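Local coordinates for protein iminosuccinate reductase (Paracoccus denitrificans, PDB 6RQA) that catalyses the NADH-dependent reduction of iminosuccinate to L-aspartate, regenerating the amino-group donor for the first step of the beta-hydroxyaspartate cycle of glycolate and glyoxylate assimilation, at residues A133-V138 with A238-D243; G157-F162 with V216-S221; Q267-G272 with D286-L291. One frame throughout, in Å; residues are numbered along the deposited sequence.

Contact 1 (A133-V138 with A238-D243); sequences AAASAV and AAMGTD. With NAD (nicotinamide-adenine-dinucleotide), chain C.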
loop_
_atom_site.group_PDB
_atom_site.type_symbol
_atom_site.label_atom_id
_atom_site.label_comp_id
_atom_site.label_asym_id
_atom_site.label_seq_id
_atom_site.Cartn_x
_atom_site.Cartn_y
_atom_site.Cartn_z
ATOM N N ALA A 133 11.169 17.496 -9.330
ATOM C CA ALA A 133 11.776 18.536 -10.151
ATOM C C ALA A 133 11.461 18.322 -11.626
ATOM O O ALA A 133 11.286 19.290 -12.376
ATOM C CB ALA A 133 13.286 18.568 -9.919
ATOM N N ALA A 134 11.384 17.063 -12.061
ATOM C CA ALA A 134 11.037 16.788 -13.450
ATOM C C ALA A 134 9.606 17.211 -13.751
ATOM O O ALA A 134 9.332 17.772 -14.819
ATOM C CB ALA A 134 11.241 15.307 -13.758
ATOM N N ALA A 135 8.682 16.959 -12.820
ATOM C CA ALA A 135 7.293 17.360 -13.026
ATOM C C ALA A 135 7.174 18.868 -13.199
ATOM O O ALA A 135 6.450 19.345 -14.081
ATOM C CB ALA A 135 6.428 16.881 -11.860
ATOM N N SER A 136 7.883 19.637 -12.369
ATOM C CA SER A 136 7.862 21.089 -12.513
ATOM C C SER A 136 8.486 21.524 -13.834
ATOM O O SER A 136 8.027 22.488 -14.456
ATOM C CB SER A 136 8.586 21.742 -11.337
ATOM O OG SER A 136 8.583 23.154 -11.459
ATOM N N ALA A 137 9.530 20.822 -14.281
ATOM C CA ALA A 137 10.174 21.179 -15.540
ATOM C C ALA A 137 9.275 20.890 -16.737
ATOM O O ALA A 137 9.329 21.615 -17.738
ATOM C CB ALA A 137 11.504 20.438 -15.679
ATOM N N VAL A 138 8.450 19.843 -16.655
ATOM C CA VAL A 138 7.517 19.549 -17.740
ATOM C C VAL A 138 6.500 20.674 -17.884
ATOM O O VAL A 138 6.197 21.118 -18.998
ATOM C CB VAL A 138 6.833 18.187 -17.506
ATOM C CG1 VAL A 138 5.716 17.971 -18.515
ATOM C CG2 VAL A 138 7.852 17.061 -17.593
ATOM N N ALA A 238 4.759 27.277 -10.861
ATOM C CA ALA A 238 4.820 25.841 -10.601
ATOM C C ALA A 238 4.749 25.645 -9.089
ATOM O O ALA A 238 5.766 25.646 -8.395
ATOM C CB ALA A 238 6.082 25.231 -11.197
ATOM N N ALA A 239 3.529 25.483 -8.579
ATOM C CA ALA A 239 3.304 25.289 -7.149
ATOM C C ALA A 239 3.525 23.821 -6.808
ATOM O O ALA A 239 2.717 22.961 -7.171
ATOM C CB ALA A 239 1.898 25.741 -6.763
ATOM N N MET A 240 4.620 23.531 -6.105
ATOM C CA MET A 240 5.003 22.162 -5.800
ATOM C C MET A 240 4.973 21.825 -4.317
ATOM O O MET A 240 5.080 20.644 -3.972
ATOM C CB MET A 240 6.413 21.871 -6.341
ATOM C CG MET A 240 6.627 22.278 -7.791
ATOM S SD MET A 240 5.596 21.353 -8.943
ATOM C CE MET A 240 6.185 19.684 -8.662
ATOM N N GLY A 241 4.827 22.812 -3.437
ATOM C CA GLY A 241 4.948 22.578 -2.010
ATOM C C GLY A 241 3.734 21.963 -1.344
ATOM O O GLY A 241 3.877 21.090 -0.481
ATOM N N THR A 242 2.538 22.403 -1.726
ATOM C CA THR A 242 1.313 21.976 -1.054
ATOM C C THR A 242 0.927 20.582 -1.533
ATOM O O THR A 242 0.465 20.410 -2.667
ATOM C CB THR A 242 0.184 22.971 -1.311
ATOM O OG1 THR A 242 0.569 24.266 -0.830
ATOM C CG2 THR A 242 -1.084 22.527 -0.598
ATOM N N ASP A 243 1.110 19.583 -0.665
ATOM C CA ASP A 243 0.724 18.208 -0.956
ATOM C C ASP A 243 -0.051 17.584 0.200
ATOM O O ASP A 243 -0.129 16.356 0.298
ATOM C CB ASP A 243 1.953 17.356 -1.286
ATOM C CG ASP A 243 2.974 17.342 -0.163
ATOM O OD1 ASP A 243 2.798 18.091 0.822
ATOM O OD2 ASP A 243 3.957 16.578 -0.267
HETATM P PA NAD C . 12.404 21.423 3.565
HETATM O O1A NAD C . 11.791 21.459 4.937
HETATM O O2A NAD C . 13.789 21.089 3.114
HETATM O O5B NAD C . 12.354 23.127 3.241
HETATM C C5B NAD C . 11.142 23.588 3.698
HETATM C C4B NAD C . 11.026 25.052 3.360
HETATM O O4B NAD C . 9.713 25.474 3.678
HETATM C C3B NAD C . 11.982 25.764 4.312
HETATM O O3B NAD C . 13.185 25.838 3.620
HETATM C C2B NAD C . 11.304 27.130 4.472
HETATM O O2B NAD C . 11.668 28.017 3.468
HETATM C C1B NAD C . 9.778 26.776 4.257
HETATM N N9A NAD C . 9.065 26.686 5.536
HETATM C C8A NAD C . 9.282 25.842 6.641
HETATM N N7A NAD C . 8.417 26.054 7.632
HETATM C C5A NAD C . 7.587 27.087 7.158
HETATM C C6A NAD C . 6.479 27.767 7.728
HETATM N N6A NAD C . 6.051 27.429 8.978
HETATM N N1A NAD C . 5.838 28.759 7.029
HETATM C C2A NAD C . 6.329 29.041 5.781
HETATM N N3A NAD C . 7.362 28.484 5.111
HETATM C C4A NAD C . 7.977 27.495 5.847
HETATM O O3 NAD C . 11.173 20.721 2.797
HETATM P PN NAD C . 11.534 20.077 1.393
HETATM O O1N NAD C . 12.363 20.840 0.391
HETATM O O2N NAD C . 11.566 18.639 1.771
HETATM O O5D NAD C . 10.002 20.014 0.484
HETATM C C5D NAD C . 9.296 21.123 0.839
HETATM C C4D NAD C . 7.860 20.922 0.423
HETATM O O4D NAD C . 7.846 20.161 -0.804
HETATM C C3D NAD C . 7.189 20.037 1.515
HETATM O O3D NAD C . 6.011 20.679 1.849
HETATM C C2D NAD C . 6.927 18.712 0.775
HETATM O O2D NAD C . 5.702 18.130 1.068
HETATM C C1D NAD C . 6.797 19.255 -0.669
HETATM N N1N NAD C . 7.044 18.129 -1.654
HETATM C C2N NAD C . 6.221 18.097 -2.742
HETATM C C3N NAD C . 6.384 17.092 -3.693
HETATM C C7N NAD C . 5.443 17.133 -4.851
HETATM O O7N NAD C . 5.481 16.298 -5.748
HETATM N N7N NAD C . 4.529 18.158 -4.863
HETATM C C4N NAD C . 7.383 16.133 -3.521
HETATM C C5N NAD C . 8.205 16.189 -2.402
HETATM C C6N NAD C . 8.032 17.204 -1.454
#

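Contact 2 (G157-F162 with V216-S221); sequences GHQSAF and VSITSS. With NAD (nicotinamide-adenine-dinucleotide), chain C.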
loop_
_atom_site.group_PDB
_atom_site.type_symbol
_atom_site.label_atom_id
_atom_site.label_comp_id
_atom_site.label_asym_id
_atom_site.label_seq_id
_atom_site.Cartn_x
_atom_site.Cartn_y
_atom_site.Cartn_z
ATOM N N GLY A 157 14.637 25.130 0.450
ATOM C CA GLY A 157 14.786 23.883 1.166
ATOM C C GLY A 157 15.670 22.883 0.452
ATOM O O GLY A 157 16.427 23.244 -0.454
ATOM N N HIS A 158 15.575 21.614 0.855
ATOM C CA HIS A 158 16.412 20.576 0.261
ATOM C C HIS A 158 16.110 20.402 -1.223
ATOM O O HIS A 158 17.025 20.337 -2.052
ATOM C CB HIS A 158 16.215 19.258 1.010
ATOM C CG HIS A 158 16.845 18.076 0.337
ATOM N ND1 HIS A 158 16.109 17.124 -0.335
ATOM C CD2 HIS A 158 18.139 17.692 0.235
ATOM C CE1 HIS A 158 16.923 16.204 -0.822
ATOM N NE2 HIS A 158 18.160 16.526 -0.490
ATOM N N GLN A 159 14.829 20.328 -1.577
ATOM C CA GLN A 159 14.444 20.051 -2.955
ATOM C C GLN A 159 14.543 21.268 -3.865
ATOM O O GLN A 159 14.455 21.107 -5.088
ATOM C CB GLN A 159 13.021 19.490 -2.998
ATOM C CG GLN A 159 12.878 18.149 -2.307
ATOM C CD GLN A 159 11.531 17.513 -2.554
ATOM O OE1 GLN A 159 10.606 18.163 -3.037
ATOM N NE2 GLN A 159 11.414 16.231 -2.229
ATOM N N SER A 160 14.731 22.468 -3.310
ATOM C CA SER A 160 14.814 23.664 -4.143
ATOM C C SER A 160 15.996 23.603 -5.101
ATOM O O SER A 160 15.925 24.144 -6.211
ATOM C CB SER A 160 14.907 24.914 -3.267
ATOM O OG SER A 160 16.093 24.903 -2.491
ATOM N N ALA A 161 17.090 22.952 -4.694
ATOM C CA ALA A 161 18.231 22.800 -5.590
ATOM C C ALA A 161 17.871 21.941 -6.795
ATOM O O ALA A 161 18.217 22.276 -7.934
ATOM C CB ALA A 161 19.414 22.198 -4.834
ATOM N N PHE A 162 17.169 20.829 -6.564
ATOM C CA PHE A 162 16.756 19.970 -7.669
ATOM C C PHE A 162 15.790 20.695 -8.597
ATOM O O PHE A 162 15.839 20.514 -9.820
ATOM C CB PHE A 162 16.124 18.687 -7.128
ATOM C CG PHE A 162 17.034 17.898 -6.233
ATOM C CD1 PHE A 162 17.905 16.962 -6.762
ATOM C CD2 PHE A 162 17.024 18.097 -4.862
ATOM C CE1 PHE A 162 18.747 16.238 -5.943
ATOM C CE2 PHE A 162 17.864 17.374 -4.037
ATOM C CZ PHE A 162 18.726 16.444 -4.579
ATOM N N VAL A 216 8.657 28.998 -9.170
ATOM C CA VAL A 216 8.595 27.652 -8.611
ATOM C C VAL A 216 8.626 27.772 -7.096
ATOM O O VAL A 216 9.618 28.245 -6.527
ATOM C CB VAL A 216 9.749 26.765 -9.107
ATOM C CG1 VAL A 216 9.733 25.430 -8.382
ATOM C CG2 VAL A 216 9.652 26.563 -10.610
ATOM N N SER A 217 7.545 27.351 -6.446
ATOM C CA SER A 217 7.434 27.364 -4.993
ATOM C C SER A 217 7.523 25.935 -4.476
ATOM O O SER A 217 6.866 25.036 -5.010
ATOM C CB SER A 217 6.124 28.016 -4.547
ATOM O OG SER A 217 5.004 27.352 -5.108
ATOM N N ILE A 218 8.332 25.733 -3.437
ATOM C CA ILE A 218 8.601 24.398 -2.912
ATOM C C ILE A 218 8.746 24.489 -1.393
ATOM O O ILE A 218 9.685 23.945 -0.800
ATOM C CB ILE A 218 9.844 23.793 -3.605
ATOM C CG1 ILE A 218 10.046 22.316 -3.240
ATOM C CG2 ILE A 218 11.097 24.648 -3.365
ATOM C CD1 ILE A 218 9.015 21.394 -3.840
ATOM N N THR A 219 7.807 25.176 -0.749
ATOM C CA THR A 219 7.839 25.394 0.689
ATOM C C THR A 219 6.799 24.530 1.389
ATOM O O THR A 219 5.800 24.112 0.797
ATOM C CB THR A 219 7.583 26.866 1.034
ATOM O OG1 THR A 219 6.215 27.189 0.757
ATOM C CG2 THR A 219 8.481 27.772 0.216
ATOM N N SER A 220 7.049 24.273 2.672
ATOM C CA SER A 220 6.086 23.601 3.542
ATOM C C SER A 220 5.429 24.674 4.407
ATOM O O SER A 220 5.766 24.871 5.574
ATOM C CB SER A 220 6.769 22.527 4.383
ATOM O OG SER A 220 5.825 21.832 5.178
ATOM N N SER A 221 4.476 25.382 3.807
ATOM C CA SER A 221 3.847 26.538 4.425
ATOM C C SER A 221 2.359 26.291 4.633
ATOM O O SER A 221 1.739 25.484 3.933
ATOM C CB SER A 221 4.047 27.796 3.572
ATOM O OG SER A 221 3.945 27.496 2.192
HETATM P PA NAD C . 12.404 21.423 3.565
HETATM O O1A NAD C . 11.791 21.459 4.937
HETATM O O2A NAD C . 13.789 21.089 3.114
HETATM O O5B NAD C . 12.354 23.127 3.241
HETATM C C5B NAD C . 11.142 23.588 3.698
HETATM C C4B NAD C . 11.026 25.052 3.360
HETATM O O4B NAD C . 9.713 25.474 3.678
HETATM C C3B NAD C . 11.982 25.764 4.312
HETATM O O3B NAD C . 13.185 25.838 3.620
HETATM C C2B NAD C . 11.304 27.130 4.472
HETATM O O2B NAD C . 11.668 28.017 3.468
HETATM C C1B NAD C . 9.778 26.776 4.257
HETATM N N9A NAD C . 9.065 26.686 5.536
HETATM C C8A NAD C . 9.282 25.842 6.641
HETATM N N7A NAD C . 8.417 26.054 7.632
HETATM C C5A NAD C . 7.587 27.087 7.158
HETATM C C6A NAD C . 6.479 27.767 7.728
HETATM N N6A NAD C . 6.051 27.429 8.978
HETATM N N1A NAD C . 5.838 28.759 7.029
HETATM C C2A NAD C . 6.329 29.041 5.781
HETATM N N3A NAD C . 7.362 28.484 5.111
HETATM C C4A NAD C . 7.977 27.495 5.847
HETATM O O3 NAD C . 11.173 20.721 2.797
HETATM P PN NAD C . 11.534 20.077 1.393
HETATM O O1N NAD C . 12.363 20.840 0.391
HETATM O O2N NAD C . 11.566 18.639 1.771
HETATM O O5D NAD C . 10.002 20.014 0.484
HETATM C C5D NAD C . 9.296 21.123 0.839
HETATM C C4D NAD C . 7.860 20.922 0.423
HETATM O O4D NAD C . 7.846 20.161 -0.804
HETATM C C3D NAD C . 7.189 20.037 1.515
HETATM O O3D NAD C . 6.011 20.679 1.849
HETATM C C2D NAD C . 6.927 18.712 0.775
HETATM O O2D NAD C . 5.702 18.130 1.068
HETATM C C1D NAD C . 6.797 19.255 -0.669
HETATM N N1N NAD C . 7.044 18.129 -1.654
HETATM C C2N NAD C . 6.221 18.097 -2.742
HETATM C C3N NAD C . 6.384 17.092 -3.693
HETATM C C7N NAD C . 5.443 17.133 -4.851
HETATM O O7N NAD C . 5.481 16.298 -5.748
HETATM N N7N NAD C . 4.529 18.158 -4.863
HETATM C C4N NAD C . 7.383 16.133 -3.521
HETATM C C5N NAD C . 8.205 16.189 -2.402
HETATM C C6N NAD C . 8.032 17.204 -1.454
#

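Contact 3 (Q267-G272 with D286-L291); sequences QSVSIG and DQVGEL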
loop_
_atom_site.group_PDB
_atom_site.type_symbol
_atom_site.label_atom_id
_atom_site.label_comp_id
_atom_site.label_asym_id
_atom_site.label_seq_id
_atom_site.Cartn_x
_atom_site.Cartn_y
_atom_site.Cartn_z
ATOM N N GLN A 267 -6.564 14.938 -6.402
ATOM C CA GLN A 267 -5.667 15.370 -5.336
ATOM C C GLN A 267 -5.492 16.883 -5.315
ATOM O O GLN A 267 -5.285 17.461 -4.243
ATOM C CB GLN A 267 -4.303 14.691 -5.484
ATOM C CG GLN A 267 -4.360 13.170 -5.486
ATOM C CD GLN A 267 -2.986 12.535 -5.593
ATOM O OE1 GLN A 267 -1.971 13.177 -5.329
ATOM N NE2 GLN A 267 -2.950 11.266 -5.987
ATOM N N SER A 268 -5.576 17.536 -6.477
ATOM C CA SER A 268 -5.376 18.981 -6.534
ATOM C C SER A 268 -6.439 19.723 -5.734
ATOM O O SER A 268 -6.135 20.700 -5.040
ATOM C CB SER A 268 -5.376 19.454 -7.987
ATOM O OG SER A 268 -5.322 20.868 -8.059
ATOM N N VAL A 269 -7.695 19.273 -5.816
ATOM C CA VAL A 269 -8.788 19.950 -5.121
ATOM C C VAL A 269 -8.873 19.593 -3.647
ATOM O O VAL A 269 -9.579 20.277 -2.896
ATOM C CB VAL A 269 -10.140 19.629 -5.786
ATOM C CG1 VAL A 269 -10.125 20.052 -7.247
ATOM C CG2 VAL A 269 -10.455 18.148 -5.657
ATOM N N SER A 270 -8.174 18.548 -3.207
ATOM C CA SER A 270 -8.235 18.087 -1.825
ATOM C C SER A 270 -6.966 18.386 -1.042
ATOM O O SER A 270 -7.029 19.005 0.024
ATOM C CB SER A 270 -8.526 16.580 -1.791
ATOM O OG SER A 270 -7.543 15.856 -2.510
ATOM N N ILE A 271 -5.808 17.959 -1.543
ATOM C CA ILE A 271 -4.540 18.175 -0.852
ATOM C C ILE A 271 -3.628 19.150 -1.577
ATOM O O ILE A 271 -2.618 19.577 -0.994
ATOM C CB ILE A 271 -3.797 16.843 -0.611
ATOM C CG1 ILE A 271 -3.537 16.129 -1.938
ATOM C CG2 ILE A 271 -4.591 15.955 0.333
ATOM C CD1 ILE A 271 -2.751 14.846 -1.802
ATOM N N GLY A 272 -3.942 19.522 -2.815
ATOM C CA GLY A 272 -3.111 20.424 -3.579
ATOM C C GLY A 272 -3.353 21.878 -3.222
ATOM O O GLY A 272 -4.026 22.216 -2.248
ATOM N N ASP A 286 -14.010 21.456 -12.175
ATOM C CA ASP A 286 -13.999 21.233 -13.642
ATOM C C ASP A 286 -13.181 22.325 -14.307
ATOM O O ASP A 286 -12.886 22.215 -15.464
ATOM C CB ASP A 286 -15.384 20.979 -14.234
ATOM C CG ASP A 286 -16.476 21.861 -13.688
ATOM O OD1 ASP A 286 -17.391 21.319 -13.080
ATOM O OD2 ASP A 286 -16.420 23.067 -13.922
ATOM N N GLN A 287 -12.847 23.352 -13.560
ATOM C CA GLN A 287 -11.961 24.395 -14.060
ATOM C C GLN A 287 -10.490 24.067 -13.848
ATOM O O GLN A 287 -9.631 24.894 -14.174
ATOM C CB GLN A 287 -12.292 25.734 -13.392
ATOM C CG GLN A 287 -13.663 26.282 -13.746
ATOM C CD GLN A 287 -13.994 27.550 -12.985
ATOM O OE1 GLN A 287 -13.463 27.793 -11.901
ATOM N NE2 GLN A 287 -14.872 28.369 -13.552
ATOM N N VAL A 288 -10.182 22.892 -13.313
ATOM C CA VAL A 288 -8.812 22.469 -13.050
ATOM C C VAL A 288 -8.396 21.528 -14.174
ATOM O O VAL A 288 -8.909 20.408 -14.281
ATOM C CB VAL A 288 -8.684 21.798 -11.677
ATOM C CG1 VAL A 288 -7.269 21.292 -11.461
ATOM C CG2 VAL A 288 -9.080 22.770 -10.575
ATOM N N GLY A 289 -7.466 21.977 -15.013
ATOM C CA GLY A 289 -7.022 21.196 -16.146
ATOM C C GLY A 289 -5.973 20.165 -15.779
ATOM O O GLY A 289 -5.598 19.983 -14.621
ATOM N N GLU A 290 -5.492 19.470 -16.806
ATOM C CA GLU A 290 -4.475 18.437 -16.661
ATOM C C GLU A 290 -3.255 18.822 -17.481
ATOM O O GLU A 290 -3.371 19.095 -18.681
ATOM C CB GLU A 290 -5.002 17.072 -17.111
ATOM C CG GLU A 290 -6.220 16.585 -16.345
ATOM C CD GLU A 290 -6.729 15.250 -16.852
ATOM O OE1 GLU A 290 -6.080 14.664 -17.744
ATOM O OE2 GLU A 290 -7.779 14.786 -16.358
ATOM N N LEU A 291 -2.088 18.843 -16.832
ATOM C CA LEU A 291 -0.853 19.150 -17.547
ATOM C C LEU A 291 -0.579 18.121 -18.634
ATOM O O LEU A 291 -0.070 18.462 -19.709
ATOM C CB LEU A 291 0.319 19.220 -16.569
ATOM C CG LEU A 291 1.693 19.453 -17.205
ATOM C CD1 LEU A 291 1.733 20.796 -17.920
ATOM C CD2 LEU A 291 2.799 19.360 -16.171
#

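Contact 1 (A133-V138 with A238-D243)
Ser136 of helix 125-143 meets Ala238 and Met240 in a small buried helix-on-strand contact near the centre of the chain, where strand 235-239 of the parallel sheet runs out into a cofactor-binding loop. No hydrogen bond crosses it. With its hydroxyl anti to the backbone N (chi1 180°), Ser136 brings OG to 3.3 Å from Ala238 CB. Its CB faces the thioether, 3.9 Å from Met240 SD. Bends at chi2 (-64°) and chi3 (-62°) curl the methionine back to the helix, so that Met240 CE also reaches Ala135 CB at 4.3 Å. The backbone of the same loop holds the nicotinamide half of NAD: Met240 O accepts a bent hydrogen bond from carboxamide N7N at 2.7 Å, and Gly241 O one from ribose O3D at 3.2 Å. Asp243 OD2 takes the other ribose hydroxyl, O2D, at 2.7 Å, while its OD1 forms a salt bridge with Lys247. Replacing Asp243 by alanine is likely to leave O2D without this acceptor and Lys247 without its carboxylate mate. Helix 125-143 is flanked here by helix 158-170, which touches Ser136 through Gln163, and by helix 36-51; strand 214-217 adjoins Ala238 through Val216.

Contact 2 (G157-F162 with V216-S221)
Ile218 touches Gln159 and Ser160, and the unusual feature is that NAD sits against both segments, the amide of Gln159 lying over its nicotinamide ring; the segments themselves bury 138 Å² between them. The isoleucine divides its work by branch. Its CG2 methyl packs alongside the first turn of helix 158-170, 3.8 Å from Ser160 CB. The other arm, pointing opposite the backbone nitrogen (chi1 -172°), carries CD1 away to 3.7 Å from Gln159 OE1, where it also lies near ribose O4D of NAD. The extended side chain of Gln159 brings its amide over one face of the nicotinamide near the C5N–C6N bond, with OE1 3.2 Å from C6N, and the amide plane is steeply inclined to the ring.

Direct bonds to the cofactor come from backbone N-H groups. His158 N reaches O2A of one phosphate at 2.9 Å and Gln159 N reaches O1N of the other at 3.2 Å, both almost straight at 172°. Two amides from the start of a helix thus hold the pyrophosphate, the classic Rossmann arrangement, and the helix end would probably add favourable polarity. Gly157 fits this turn because a CB there would clash with O5B. From the other segment, Ser220 N binds adenosine ribose O4B at 3.1 Å. Ser160 OG turns back to Gly157 O at 2.6 Å, tilted 30° from the carbonyl plane, which ties down the turn.

Strand 214-217 lies between strands 150-154 and 235-239 of the parallel sheet, Val216 bonding by its backbone to Gly152 and Ile154. Helix 186-195 packs on Ser160 and Ala161, whereas helix 125-143 meets Phe162 and, through Ser136, Val216.

Contact 3 (Q267-G272 with D286-L291)
Ser268 and Val269 of helix 265-270 both lean on Val288, and the van der Waals part of the contact rests on the two methyls of that valine. One of them, turned directly away from its own main-chain nitrogen (chi1 177°), meets the serine hydroxyl: Val288 CG1 lies 3.9 Å from Ser268 OG. The other methyl faces a second apolar side chain, Val288 CG2 approaching Val269 CG1 at 4.4 Å, a loose fit. Together the two segments bury 87 Å².

No hydrogen bond joins the segments, so polar bonding runs within 267-272 or to other parts of the fold. Ser268 OG is hydrogen-bonded to Asp311 OD2. Within 267-272 the carbonyl of Gln267 gathers three backbone donors, with Ile271 N and Gly272 N each 2.8 Å from Gln267 O and Ser270 N farther off. Beyond Val288, a backbone bond between Gly289 and Ile260 joins the weakly bonded strand 288-290 to strand 259-262; within this chain 288-290 is an outermost strand of the parallel sheet.

The chemistry implies a nondirectional contact: the valine methyls meet a methyl and a hydroxyl, and the hydrogen bond of that hydroxyl goes to Asp311.

The three contacts reach the same parallel sheet, and the first two meet in the cofactor site. Contact 2 is nested within the chain loop closed by contact 1, their centres 9 Å apart. Neighbouring strands join them through probable hydrogen bonds, Met240 N to Ser217 O at 2.9 Å and Ser217 N to Ala238 O at 3.1 Å. Contact 1 binds the nicotinamide half of NAD, while contact 2 runs from the nicotinamide past the pyrophosphate to the adenosine. Between centres, contact 3 lies about 13 Å from contact 1 and about 20 Å from contact 2. Thr242 CG2 packs on Ile271 O at 3.3 Å, and Val138 touches Leu291. NAD is about 10 Å from the Ser268 side chain.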